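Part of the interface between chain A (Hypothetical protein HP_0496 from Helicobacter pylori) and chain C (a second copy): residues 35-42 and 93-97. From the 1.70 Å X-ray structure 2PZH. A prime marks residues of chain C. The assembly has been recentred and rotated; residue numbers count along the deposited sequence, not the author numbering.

Chain A (35-42) FFKQNVLP
Chain C (93-97) NASLE

Two tight turns meet here, and Asn39 and Ala94′ cover most of the 237 Å² buried between them. On chain A the helix containing Phe35 and Phe36 runs into a type I turn from Phe36 to Asn39, tied by Asn39 N to Phe36 O at 2.9 Å; Phe35 O also accepts Gln38 N at 2.8 Å and Val40 N at 3.2 Å. Asn39 then takes a left-handed backbone (phi/psi 62/31), after which Val40 (-133/161) and Leu41 (-92/155) are extended. Chain C answers with a type I turn from Asn93′ to Leu96′, closed by Leu96′ N to Asn93′ O at 3.0 Å, with Ala94′ at -56/-34, Ser95′ at -77/-11 and Leu96′ left-handed at 67/14. The nearest CA atoms across the contact are those of Asn39 and Ser95′, 4.2 Å apart.

Asn39 meets one carbonyl in two ways. Its CA lies 3.3 Å from Ala94′ O in a CA-H...O contact with 152° at the hydrogen, while its side chain (CB sideways; chi1 -52°, m; chi2 150°) gives a weak hydrogen bond from ND2 to the same Ala94′ O, 3.4 Å long and bent to 133°. The same ND2 packs 3.5 Å from CD1 of Leu96′ (CB sideways; chi1 -94°, between wells; chi2 59°, p), and Asn39 O comes within 3.6 Å of Ser95′ CA.

Ala94′ points its CB toward chain A, where the methyl meets two apolar side chains: Phe36 CD1 at 4.0 Å, approached obliquely to the ring, and Leu41 CD2, also at 4.0 Å. Phe36 is m (chi1 -62°, chi2 -26°), its CB sideways; Leu41 is mt, its CB sideways but its end nearer. Ser95′, chi1 p, points away overall, though its CB still touches the other stretch, and its OG accepts Glu97′ N at 3.2 Å within its own chain. The rule is compact: a small apolar side chain packs against two larger ones, Phe36 and Leu41, while its carbonyl engages the neighbouring asparagine.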

ATOM      1  N   PHE A  35     -20.441  -8.670   1.566  1.00 16.28           N
ATOM      2  CA  PHE A  35     -21.381  -7.696   2.075  1.00 17.04           C
ATOM      3  C   PHE A  35     -21.773  -6.740   0.966  1.00 16.92           C
ATOM      4  O   PHE A  35     -22.950  -6.513   0.744  1.00 18.66           O
ATOM      5  CB  PHE A  35     -20.816  -6.929   3.261  1.00 18.16           C
ATOM      6  CG  PHE A  35     -20.576  -7.778   4.472  1.00 18.91           C
ATOM      7  CD1 PHE A  35     -21.454  -7.741   5.545  1.00 19.41           C
ATOM      8  CD2 PHE A  35     -19.469  -8.610   4.541  1.00 19.62           C
ATOM      9  CE1 PHE A  35     -21.230  -8.515   6.675  1.00 20.09           C
ATOM     10  CE2 PHE A  35     -19.237  -9.395   5.672  1.00 19.65           C
ATOM     11  CZ  PHE A  35     -20.124  -9.348   6.737  1.00 19.77           C
ATOM     12  N   PHE A  36     -20.793  -6.166   0.272  1.00 16.90           N
ATOM     13  CA  PHE A  36     -21.111  -5.252  -0.832  1.00 17.12           C
ATOM     14  C   PHE A  36     -22.114  -5.865  -1.815  1.00 18.56           C
ATOM     15  O   PHE A  36     -22.995  -5.156  -2.333  1.00 18.13           O
ATOM     16  CB  PHE A  36     -19.851  -4.820  -1.585  1.00 16.46           C
ATOM     17  CG  PHE A  36     -18.849  -4.057  -0.737  1.00 15.54           C
ATOM     18  CD1 PHE A  36     -19.242  -3.337   0.368  1.00 15.08           C
ATOM     19  CD2 PHE A  36     -17.504  -4.034  -1.101  1.00 16.22           C
ATOM     20  CE1 PHE A  36     -18.303  -2.638   1.150  1.00 15.43           C
ATOM     21  CE2 PHE A  36     -16.573  -3.328  -0.350  1.00 15.90           C
ATOM     22  CZ  PHE A  36     -16.971  -2.634   0.779  1.00 16.12           C
ATOM     23  N   LYS A  37     -21.991  -7.168  -2.076  1.00 19.92           N
ATOM     24  CA  LYS A  37     -22.885  -7.836  -3.030  1.00 23.11           C
ATOM     25  C   LYS A  37     -24.327  -7.990  -2.519  1.00 22.98           C
ATOM     26  O   LYS A  37     -25.240  -8.276  -3.311  1.00 22.60           O
ATOM     27  CB  LYS A  37     -22.307  -9.178  -3.500  1.00 24.23           C
ATOM     28  CG  LYS A  37     -21.221  -9.003  -4.551  1.00 26.44           C
ATOM     29  CD  LYS A  37     -20.734 -10.334  -5.129  1.00 26.89           C
ATOM     30  CE  LYS A  37     -19.666 -10.080  -6.186  1.00 28.74           C
ATOM     31  NZ  LYS A  37     -19.176 -11.345  -6.807  1.00 29.99           N
ATOM     32  N   GLN A  38     -24.523  -7.783  -1.217  1.00 22.62           N
ATOM     33  CA  GLN A  38     -25.853  -7.731  -0.607  1.00 23.58           C
ATOM     34  C   GLN A  38     -26.201  -6.287  -0.262  1.00 23.12           C
ATOM     35  O   GLN A  38     -27.057  -6.014   0.590  1.00 23.44           O
ATOM     36  CB  GLN A  38     -25.912  -8.606   0.650  1.00 24.82           C
ATOM     37  CG  GLN A  38     -25.410 -10.031   0.434  1.00 27.08           C
ATOM     38  CD  GLN A  38     -26.304 -10.852  -0.483  1.00 28.07           C
ATOM     39  OE1 GLN A  38     -27.510 -10.632  -0.547  1.00 29.74           O
ATOM     40  NE2 GLN A  38     -25.713 -11.812  -1.192  1.00 28.63           N
ATOM     41  N   ASN A  39     -25.499  -5.366  -0.916  1.00 23.10           N
ATOM     42  CA  ASN A  39     -25.768  -3.927  -0.829  1.00 23.01           C
ATOM     43  C   ASN A  39     -25.600  -3.328   0.562  1.00 22.52           C
ATOM     44  O   ASN A  39     -26.283  -2.367   0.925  1.00 21.99           O
ATOM     45  CB  ASN A  39     -27.154  -3.601  -1.390  1.00 24.05           C
ATOM     46  CG  ASN A  39     -27.365  -4.165  -2.781  1.00 25.40           C
ATOM     47  OD1 ASN A  39     -28.490  -4.491  -3.161  1.00 27.23           O
ATOM     48  ND2 ASN A  39     -26.293  -4.285  -3.545  1.00 24.72           N
ATOM     49  N   VAL A  40     -24.681  -3.894   1.341  1.00 22.29           N
ATOM     50  CA  VAL A  40     -24.406  -3.367   2.674  1.00 22.17           C
ATOM     51  C   VAL A  40     -22.903  -3.248   2.891  1.00 21.69           C
ATOM     52  O   VAL A  40     -22.114  -3.866   2.169  1.00 20.64           O
ATOM     53  CB  VAL A  40     -25.054  -4.232   3.785  1.00 22.74           C
ATOM     54  CG1 VAL A  40     -26.576  -4.153   3.705  1.00 22.88           C
ATOM     55  CG2 VAL A  40     -24.588  -5.680   3.699  1.00 22.76           C
ATOM     56  N   LEU A  41     -22.511  -2.436   3.871  1.00 22.03           N
ATOM     57  CA  LEU A  41     -21.120  -2.386   4.305  1.00 22.43           C
ATOM     58  C   LEU A  41     -20.958  -3.393   5.445  1.00 22.73           C
ATOM     59  O   LEU A  41     -21.940  -3.728   6.120  1.00 23.80           O
ATOM     60  CB  LEU A  41     -20.742  -0.969   4.771  1.00 22.58           C
ATOM     61  CG  LEU A  41     -20.992   0.218   3.830  1.00 23.44           C
ATOM     62  CD1 LEU A  41     -20.469   1.523   4.442  1.00 23.97           C
ATOM     63  CD2 LEU A  41     -20.381   0.010   2.452  1.00 23.46           C
ATOM     64  N   PRO A  42     -19.729  -3.907   5.654  1.00 23.29           N
ATOM     65  CA  PRO A  42     -19.504  -4.874   6.739  1.00 23.58           C
ATOM     66  C   PRO A  42     -19.354  -4.205   8.102  1.00 24.30           C
ATOM     67  O   PRO A  42     -18.460  -4.549   8.882  1.00 23.74           O
ATOM     68  CB  PRO A  42     -18.204  -5.562   6.331  1.00 23.49           C
ATOM     69  CG  PRO A  42     -17.473  -4.543   5.541  1.00 23.63           C
ATOM     70  CD  PRO A  42     -18.497  -3.647   4.886  1.00 23.05           C
TER
ATOM     71  N   ASN C  93     -22.818   3.292  -5.758  1.00 17.44           N
ATOM     72  CA  ASN C  93     -22.695   3.096  -4.311  1.00 18.03           C
ATOM     73  C   ASN C  93     -22.785   1.601  -4.026  1.00 18.20           C
ATOM     74  O   ASN C  93     -23.436   0.878  -4.766  1.00 17.35           O
ATOM     75  CB  ASN C  93     -23.887   3.728  -3.581  1.00 20.21           C
ATOM     76  CG  ASN C  93     -23.958   5.228  -3.742  1.00 22.22           C
ATOM     77  OD1 ASN C  93     -24.986   5.779  -4.166  1.00 22.99           O
ATOM     78  ND2 ASN C  93     -22.865   5.899  -3.418  1.00 21.25           N
ATOM     79  N   ALA C  94     -22.198   1.140  -2.927  1.00 18.46           N
ATOM     80  CA  ALA C  94     -22.375  -0.265  -2.543  1.00 18.94           C
ATOM     81  C   ALA C  94     -23.872  -0.608  -2.412  1.00 19.10           C
ATOM     82  O   ALA C  94     -24.294  -1.710  -2.758  1.00 20.25           O
ATOM     83  CB  ALA C  94     -21.630  -0.571  -1.252  1.00 18.72           C
ATOM     84  N   SER C  95     -24.662   0.361  -1.956  1.00 19.14           N
ATOM     85  CA  SER C  95     -26.079   0.169  -1.667  1.00 19.84           C
ATOM     86  C   SER C  95     -26.948   0.133  -2.918  1.00 20.12           C
ATOM     87  O   SER C  95     -28.141  -0.184  -2.833  1.00 20.38           O
ATOM     88  CB  SER C  95     -26.581   1.311  -0.793  1.00 19.42           C
ATOM     89  OG  SER C  95     -26.576   2.507  -1.546  1.00 19.55           O
ATOM     90  N   LEU C  96     -26.362   0.504  -4.053  1.00 19.68           N
ATOM     91  CA  LEU C  96     -27.062   0.594  -5.338  1.00 21.69           C
ATOM     92  C   LEU C  96     -28.116   1.690  -5.390  1.00 22.01           C
ATOM     93  O   LEU C  96     -28.959   1.705  -6.295  1.00 22.71           O
ATOM     94  CB  LEU C  96     -27.679  -0.751  -5.756  1.00 23.12           C
ATOM     95  CG  LEU C  96     -26.785  -1.591  -6.664  1.00 24.18           C
ATOM     96  CD1 LEU C  96     -25.487  -1.887  -5.987  1.00 24.92           C
ATOM     97  CD2 LEU C  96     -27.482  -2.878  -7.011  1.00 25.10           C
ATOM     98  N   GLU C  97     -28.081   2.596  -4.415  1.00 22.93           N
ATOM     99  CA  GLU C  97     -28.954   3.763  -4.461  1.00 23.78           C
ATOM    100  C   GLU C  97     -28.539   4.569  -5.687  1.00 22.98           C
ATOM    101  O   GLU C  97     -27.355   4.883  -5.848  1.00 22.46           O
ATOM    102  CB  GLU C  97     -28.835   4.581  -3.173  1.00 25.43           C
ATOM    103  CG  GLU C  97     -29.527   3.925  -1.984  1.00 28.03           C
ATOM    104  CD  GLU C  97     -29.271   4.649  -0.684  1.00 29.79           C
ATOM    105  OE1 GLU C  97     -28.484   5.623  -0.681  1.00 30.75           O
ATOM    106  OE2 GLU C  97     -29.854   4.237   0.345  1.00 31.45           O
TER